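Local coordinates for uronate dehydrogenase (Agrobacterium tumefaciens, PDB 3RFX), which oxidises uronic acids such as galacturonate and glucuronate to their aldaric acid lactones, using NAD as hydride acceptor, at residues I115-Q120 with A249-G255. The protein carries 1 engineered substitution. Sequence-based numbering, arbitrary orientation.
Sequences IGYYPQ and ALVRFQG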
# COMPACT_ATOMS: atom_id res chain seq x y z
N ILE A 115 13.64 3.62 -16.37
CA ILE A 115 13.74 3.13 -14.99
C ILE A 115 15.08 2.41 -14.78
O ILE A 115 15.22 1.58 -13.88
CB ILE A 115 12.52 2.23 -14.61
CG1 ILE A 115 12.24 1.14 -15.66
CG2 ILE A 115 11.26 3.11 -14.48
CD1 ILE A 115 13.17 -0.10 -15.63
N GLY A 116 16.06 2.75 -15.61
CA GLY A 116 17.32 2.02 -15.63
C GLY A 116 18.12 1.99 -14.34
O GLY A 116 18.90 1.05 -14.13
N TYR A 117 17.95 2.98 -13.47
CA TYR A 117 18.72 2.99 -12.21
C TYR A 117 18.16 2.13 -11.08
O TYR A 117 18.80 2.01 -10.02
CB TYR A 117 19.00 4.42 -11.71
CG TYR A 117 20.31 4.99 -12.25
CD1 TYR A 117 21.54 4.58 -11.74
CD2 TYR A 117 20.31 5.92 -13.29
CE1 TYR A 117 22.74 5.09 -12.24
CE2 TYR A 117 21.50 6.44 -13.79
CZ TYR A 117 22.71 6.02 -13.26
OH TYR A 117 23.89 6.53 -13.77
N TYR A 118 16.99 1.52 -11.26
CA TYR A 118 16.49 0.58 -10.25
C TYR A 118 17.36 -0.67 -10.23
O TYR A 118 17.83 -1.11 -11.28
CB TYR A 118 15.04 0.17 -10.52
CG TYR A 118 14.02 1.23 -10.12
CD1 TYR A 118 13.59 1.35 -8.81
CD2 TYR A 118 13.49 2.10 -11.08
CE1 TYR A 118 12.66 2.31 -8.44
CE2 TYR A 118 12.55 3.07 -10.72
CZ TYR A 118 12.14 3.17 -9.40
OH TYR A 118 11.22 4.12 -9.03
N PRO A 119 17.58 -1.25 -9.04
CA PRO A 119 18.33 -2.51 -8.92
C PRO A 119 17.53 -3.64 -9.55
O PRO A 119 16.30 -3.58 -9.55
CB PRO A 119 18.40 -2.75 -7.40
CG PRO A 119 17.89 -1.51 -6.76
CD PRO A 119 17.06 -0.77 -7.75
N GLN A 120 18.22 -4.65 -10.06
CA GLN A 120 17.54 -5.78 -10.68
C GLN A 120 16.76 -6.62 -9.68
O GLN A 120 15.91 -7.42 -10.06
CB GLN A 120 18.55 -6.65 -11.45
CG GLN A 120 19.20 -5.88 -12.59
CD GLN A 120 20.06 -6.75 -13.49
OE1 GLN A 120 20.21 -7.96 -13.27
NE2 GLN A 120 20.63 -6.13 -14.51
N ALA A 249 27.47 -3.67 -14.12
CA ALA A 249 26.17 -3.01 -14.24
C ALA A 249 25.16 -3.93 -14.93
O ALA A 249 23.95 -3.87 -14.65
CB ALA A 249 26.30 -1.69 -15.01
N LEU A 250 25.65 -4.78 -15.83
CA LEU A 250 24.83 -5.76 -16.53
C LEU A 250 23.95 -6.61 -15.61
O LEU A 250 22.87 -7.04 -16.01
CB LEU A 250 25.70 -6.70 -17.37
CG LEU A 250 24.93 -7.80 -18.12
CD1 LEU A 250 24.21 -7.24 -19.34
CD2 LEU A 250 25.88 -8.93 -18.53
N VAL A 251 24.42 -6.87 -14.39
CA VAL A 251 23.62 -7.63 -13.43
C VAL A 251 23.23 -6.84 -12.17
O VAL A 251 22.72 -7.42 -11.22
CB VAL A 251 24.31 -8.94 -13.03
CG1 VAL A 251 24.43 -9.87 -14.25
CG2 VAL A 251 25.68 -8.65 -12.41
N ARG A 252 23.47 -5.53 -12.16
CA ARG A 252 23.15 -4.73 -10.98
C ARG A 252 21.99 -3.76 -11.19
O ARG A 252 21.23 -3.48 -10.25
CB ARG A 252 24.38 -3.95 -10.51
CG ARG A 252 25.42 -4.84 -9.81
CD ARG A 252 26.70 -4.05 -9.56
NE ARG A 252 26.43 -2.81 -8.82
CZ ARG A 252 27.30 -1.81 -8.67
NH1 ARG A 252 28.52 -1.90 -9.18
NH2 ARG A 252 26.96 -0.73 -7.99
N PHE A 253 21.87 -3.25 -12.41
CA PHE A 253 20.90 -2.20 -12.72
C PHE A 253 19.99 -2.62 -13.85
O PHE A 253 20.42 -3.27 -14.80
CB PHE A 253 21.60 -0.90 -13.08
CG PHE A 253 22.42 -0.33 -11.95
CD1 PHE A 253 21.81 0.41 -10.95
CD2 PHE A 253 23.78 -0.57 -11.88
CE1 PHE A 253 22.56 0.94 -9.91
CE2 PHE A 253 24.53 -0.05 -10.84
CZ PHE A 253 23.92 0.69 -9.85
N GLN A 254 18.72 -2.24 -13.75
CA GLN A 254 17.76 -2.66 -14.78
C GLN A 254 18.10 -2.12 -16.17
O GLN A 254 17.82 -2.77 -17.18
CB GLN A 254 16.33 -2.31 -14.34
CG GLN A 254 15.96 -3.10 -13.08
CD GLN A 254 14.48 -3.16 -12.80
OE1 GLN A 254 13.67 -2.93 -13.70
NE2 GLN A 254 14.12 -3.49 -11.57
N GLY A 255 18.74 -0.95 -16.21
CA GLY A 255 19.22 -0.37 -17.45
C GLY A 255 20.54 -0.95 -17.94
O GLY A 255 21.05 -0.57 -18.99
O HOH W 1 20.83 -9.72 -15.20
O HOH W 2 20.63 -5.92 -8.73
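Q120 and Q254 each reach across to the backbone of the opposite loop with matching torsions: in each, CG is anti to the carbonyl carbon (chi1 -63° and -64°) and the chain runs extended beyond it, carrying the amide to the main chain opposite. The contact joins two loops of a Rossmann-fold dehydrogenase, one following the parallel-sheet strand 105-111 and the other lying beyond helix 234-238, with a single beta bridge between P119 and F253. Around that bridge, Q254 N donates to Y118 O at 2.9 Å, nearly in line with the carbonyl, and Q120 N gives a longer bond to R252 O, 3.2 Å. P119, with no N-H to donate, instead offers its CA-H to R252 O and its carbonyl to Q254 NE2 at 3.0 Å; the donor stands above the carbonyl plane, although P119 O lies close to the plane of the Q254 amide. W214 holds the other end of that amide by donating to Q254 OE1, which fixes its rotation. Glutamine suits both places because one primary amide can donate and accept at once. G116 and G255 pass closely, CA to CA 3.6 Å, an approach the main chains can make because both residues are glycine and carry only hydrogens at CA; their bond, G255 N to G116 O, uses a lone pair in the carbonyl plane. Further out, the edge of Y117 turns toward the face of F253 in an offset edge-to-face pair with planes at 75°, while Y117 O sits at the edge of the F253 ring. The amide of Q120 completes the join: a water donates to OE1, and both NE2 hydrogens are used, one toward F253 O at 2.9 Å and the other toward L250 O at 2.8 Å.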